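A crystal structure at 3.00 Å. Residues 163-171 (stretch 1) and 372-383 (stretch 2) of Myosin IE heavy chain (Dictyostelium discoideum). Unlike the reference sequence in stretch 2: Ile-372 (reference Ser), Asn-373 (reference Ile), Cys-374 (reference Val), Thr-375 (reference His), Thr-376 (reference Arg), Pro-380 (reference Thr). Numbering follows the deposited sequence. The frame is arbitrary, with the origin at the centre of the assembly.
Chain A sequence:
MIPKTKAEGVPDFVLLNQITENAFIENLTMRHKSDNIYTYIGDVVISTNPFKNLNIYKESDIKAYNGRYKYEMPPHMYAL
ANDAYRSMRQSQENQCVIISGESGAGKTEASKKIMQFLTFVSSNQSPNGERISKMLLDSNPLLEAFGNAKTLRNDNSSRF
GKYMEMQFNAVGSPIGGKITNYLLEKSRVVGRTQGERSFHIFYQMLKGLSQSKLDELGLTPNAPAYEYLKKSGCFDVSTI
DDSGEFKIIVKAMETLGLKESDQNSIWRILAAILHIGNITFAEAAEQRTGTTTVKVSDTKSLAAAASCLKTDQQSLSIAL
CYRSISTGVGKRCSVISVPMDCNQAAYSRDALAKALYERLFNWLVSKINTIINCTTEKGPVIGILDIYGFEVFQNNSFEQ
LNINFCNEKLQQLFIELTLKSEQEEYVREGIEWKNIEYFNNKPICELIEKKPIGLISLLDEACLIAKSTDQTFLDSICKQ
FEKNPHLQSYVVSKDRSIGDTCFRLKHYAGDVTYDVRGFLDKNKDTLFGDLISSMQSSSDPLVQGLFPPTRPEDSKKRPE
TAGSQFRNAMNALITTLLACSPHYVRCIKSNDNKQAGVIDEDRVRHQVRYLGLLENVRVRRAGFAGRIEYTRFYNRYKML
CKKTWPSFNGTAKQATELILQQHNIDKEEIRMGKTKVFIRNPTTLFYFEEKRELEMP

Stretch 1 163-171: YMEMQFNAV
Stretch 2, residues 372-383: INCTTEKGPVIG

Antiparallel pairing of distant segments shows how a backbone ladder and alternating side chains share the work of a contact, here between residues 163-171 and 372-383 of a myosin heavy chain. The apolar centre lies on the sheet face carrying Met-166 and Ile-382. Their CB atoms stand 4.1 Å apart; Met-166 (chi1 m, chi2 m, chi3 m) then leads its end away, while Ile-382 (m, t) meets Phe-168, whose CE1 is 4.0 Å from Ile-382 CB. Phe-168 (chi1 m, chi2 75°) also packs its CB 4.2 Å from CG of Pro-380, a C-gamma endo ring. These bulky apolar residues suit a buried place.

Beneath this packing, strands 163-168 and 381-383 run at 160°, both with extended phi/psi (Met-166 -83/124, Ile-382 -126/107). Met-166 and Ile-382 form the hydrogen-bonded pair: Met-166 N donates to Ile-382 O and Ile-382 N to Met-166 O, each at 2.8 Å. Phe-168 N adds a bond to Pro-380 O at 3.0 Å; proline, lacking an amide hydrogen, can only accept here. Glu-165 with Gly-383 (CA-CA 4.2 Å) and Gln-167 with Val-381 (CA-CA 4.7 Å) are non-hydrogen-bonded pairs.

Glycine fits two tight sites. An ideal CB on Gly-383 would clash with Tyr-163 OH, which lies 3.6 Å from Gly-383 CA; one on Gly-379 (-166/-176) would clash with Phe-168 O, which instead receives a CA-H...O contact from Gly-379 CA at 3.3 Å.

On the face of Glu-165, Gln-167 and Val-381, the aliphatic part of Glu-165 (m, t) serves packing, its CB 3.7 Å from CG1 of Val-381 (t). Gln-167 (m, t), extensively covered, brings its end close to Asn-373 (t) and Cys-374 (t) in the loop after the helix. At the more open margin, Asn-169 ND2 lies 4.5 Å from Glu-377 OE2.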

# COMPACT_ATOMS: atom_id res chain seq x y z
N TYR A 163 0.84 5.65 3.62
CA TYR A 163 0.44 5.66 5.01
C TYR A 163 -0.09 7.07 5.21
O TYR A 163 0.66 8.03 5.14
CB TYR A 163 1.64 5.40 5.91
CG TYR A 163 1.30 5.39 7.38
CD1 TYR A 163 0.50 4.38 7.92
CD2 TYR A 163 1.79 6.37 8.24
CE1 TYR A 163 0.21 4.35 9.29
CE2 TYR A 163 1.51 6.36 9.60
CZ TYR A 163 0.72 5.34 10.13
OH TYR A 163 0.47 5.29 11.48
N MET A 164 -1.39 7.18 5.43
CA MET A 164 -2.04 8.47 5.62
C MET A 164 -2.30 8.70 7.09
O MET A 164 -2.95 7.91 7.75
CB MET A 164 -3.37 8.48 4.86
CG MET A 164 -3.61 9.71 3.98
SD MET A 164 -3.55 11.31 4.85
CE MET A 164 -4.73 10.98 6.21
N GLU A 165 -1.79 9.81 7.62
CA GLU A 165 -2.00 10.13 9.01
C GLU A 165 -2.97 11.27 9.24
O GLU A 165 -2.71 12.39 8.85
CB GLU A 165 -0.68 10.47 9.69
CG GLU A 165 0.14 9.26 10.02
CD GLU A 165 1.38 9.60 10.81
OE1 GLU A 165 2.05 8.66 11.30
OE2 GLU A 165 1.68 10.81 10.95
N MET A 166 -4.10 10.96 9.87
CA MET A 166 -5.11 11.96 10.18
C MET A 166 -4.68 12.64 11.49
O MET A 166 -4.49 11.96 12.51
CB MET A 166 -6.47 11.28 10.40
CG MET A 166 -6.94 10.36 9.28
SD MET A 166 -7.73 11.20 7.91
CE MET A 166 -8.96 12.29 8.83
N GLN A 167 -4.55 13.96 11.47
CA GLN A 167 -4.13 14.70 12.65
C GLN A 167 -5.30 15.40 13.32
O GLN A 167 -6.04 16.14 12.67
CB GLN A 167 -3.08 15.72 12.28
CG GLN A 167 -1.90 15.13 11.55
CD GLN A 167 -1.02 16.18 10.91
OE1 GLN A 167 -0.05 15.86 10.22
NE2 GLN A 167 -1.34 17.44 11.14
N PHE A 168 -5.46 15.18 14.62
CA PHE A 168 -6.54 15.81 15.38
C PHE A 168 -5.96 16.50 16.59
O PHE A 168 -4.81 16.24 16.96
CB PHE A 168 -7.53 14.76 15.90
CG PHE A 168 -8.11 13.89 14.83
CD1 PHE A 168 -7.35 12.88 14.27
CD2 PHE A 168 -9.41 14.09 14.39
CE1 PHE A 168 -7.89 12.07 13.27
CE2 PHE A 168 -9.95 13.29 13.39
CZ PHE A 168 -9.19 12.27 12.83
N ASN A 169 -6.75 17.36 17.21
CA ASN A 169 -6.33 18.03 18.44
C ASN A 169 -7.06 17.31 19.59
O ASN A 169 -7.96 16.50 19.34
CB ASN A 169 -6.73 19.50 18.42
CG ASN A 169 -8.22 19.70 18.20
OD1 ASN A 169 -9.00 18.77 18.31
ND2 ASN A 169 -8.61 20.93 17.89
N ALA A 170 -6.68 17.60 20.82
CA ALA A 170 -7.30 16.96 21.98
C ALA A 170 -8.84 16.96 21.95
O ALA A 170 -9.47 16.03 22.46
CB ALA A 170 -6.82 17.62 23.25
N VAL A 171 -9.42 18.00 21.37
CA VAL A 171 -10.87 18.11 21.30
C VAL A 171 -11.46 17.14 20.27
O VAL A 171 -12.66 16.84 20.29
CB VAL A 171 -11.29 19.56 20.97
CG1 VAL A 171 -12.74 19.62 20.48
CG2 VAL A 171 -11.15 20.42 22.21
N ILE A 372 -1.07 20.42 3.63
CA ILE A 372 -1.84 19.64 4.59
C ILE A 372 -1.25 19.38 5.96
O ILE A 372 -1.97 19.38 6.95
CB ILE A 372 -2.19 18.29 3.98
CG1 ILE A 372 -3.09 18.50 2.78
CG2 ILE A 372 -2.92 17.43 4.98
CD1 ILE A 372 -3.50 17.20 2.11
N ASN A 373 0.05 19.16 6.03
CA ASN A 373 0.69 18.87 7.31
C ASN A 373 0.70 20.04 8.28
O ASN A 373 1.24 21.10 7.98
CB ASN A 373 2.11 18.41 7.08
CG ASN A 373 2.76 17.93 8.34
OD1 ASN A 373 3.96 17.73 8.38
ND2 ASN A 373 1.97 17.75 9.39
N CYS A 374 0.12 19.84 9.46
CA CYS A 374 0.06 20.89 10.49
C CYS A 374 1.27 20.84 11.42
O CYS A 374 1.43 19.89 12.18
CB CYS A 374 -1.20 20.75 11.33
SG CYS A 374 -1.27 21.90 12.72
N THR A 375 2.10 21.87 11.36
CA THR A 375 3.28 21.92 12.21
C THR A 375 3.00 22.71 13.48
O THR A 375 3.63 22.48 14.52
CB THR A 375 4.45 22.58 11.46
OG1 THR A 375 4.81 21.77 10.34
CG2 THR A 375 5.67 22.72 12.39
N THR A 376 2.07 23.66 13.39
CA THR A 376 1.68 24.47 14.53
C THR A 376 1.34 23.58 15.72
O THR A 376 2.19 23.28 16.56
CB THR A 376 0.44 25.33 14.20
OG1 THR A 376 0.80 26.32 13.24
CG2 THR A 376 -0.09 26.02 15.44
N GLU A 377 0.08 23.15 15.77
CA GLU A 377 -0.45 22.31 16.85
C GLU A 377 0.11 20.90 16.92
O GLU A 377 0.60 20.35 15.93
CB GLU A 377 -1.98 22.23 16.73
CG GLU A 377 -2.72 23.52 17.06
CD GLU A 377 -4.01 23.67 16.26
OE1 GLU A 377 -3.92 23.97 15.04
OE2 GLU A 377 -5.10 23.51 16.84
N LYS A 378 0.04 20.31 18.11
CA LYS A 378 0.48 18.95 18.34
C LYS A 378 -0.75 18.24 18.87
O LYS A 378 -1.48 18.80 19.69
CB LYS A 378 1.60 18.92 19.38
CG LYS A 378 1.96 17.52 19.86
CD LYS A 378 0.92 16.95 20.85
CE LYS A 378 0.87 15.41 20.87
NZ LYS A 378 2.14 14.78 21.32
N GLY A 379 -1.01 17.02 18.42
CA GLY A 379 -2.18 16.31 18.89
C GLY A 379 -2.17 14.84 18.55
O GLY A 379 -1.18 14.36 18.00
N PRO A 380 -3.24 14.10 18.87
CA PRO A 380 -3.33 12.67 18.58
C PRO A 380 -3.49 12.43 17.10
O PRO A 380 -4.01 13.29 16.39
CB PRO A 380 -4.55 12.22 19.38
CG PRO A 380 -5.43 13.41 19.27
CD PRO A 380 -4.48 14.57 19.51
N VAL A 381 -3.05 11.27 16.63
CA VAL A 381 -3.10 10.92 15.22
C VAL A 381 -3.77 9.57 14.93
O VAL A 381 -3.74 8.66 15.76
CB VAL A 381 -1.69 10.85 14.65
CG1 VAL A 381 -1.71 10.38 13.22
CG2 VAL A 381 -1.05 12.21 14.75
N ILE A 382 -4.37 9.46 13.76
CA ILE A 382 -4.97 8.20 13.37
C ILE A 382 -4.37 7.84 12.02
O ILE A 382 -4.68 8.46 11.01
CB ILE A 382 -6.49 8.29 13.22
CG1 ILE A 382 -7.15 8.33 14.60
CG2 ILE A 382 -7.00 7.10 12.47
CD1 ILE A 382 -8.66 8.22 14.54
N GLY A 383 -3.49 6.85 12.01
CA GLY A 383 -2.87 6.45 10.77
C GLY A 383 -3.70 5.42 10.03
O GLY A 383 -4.45 4.66 10.63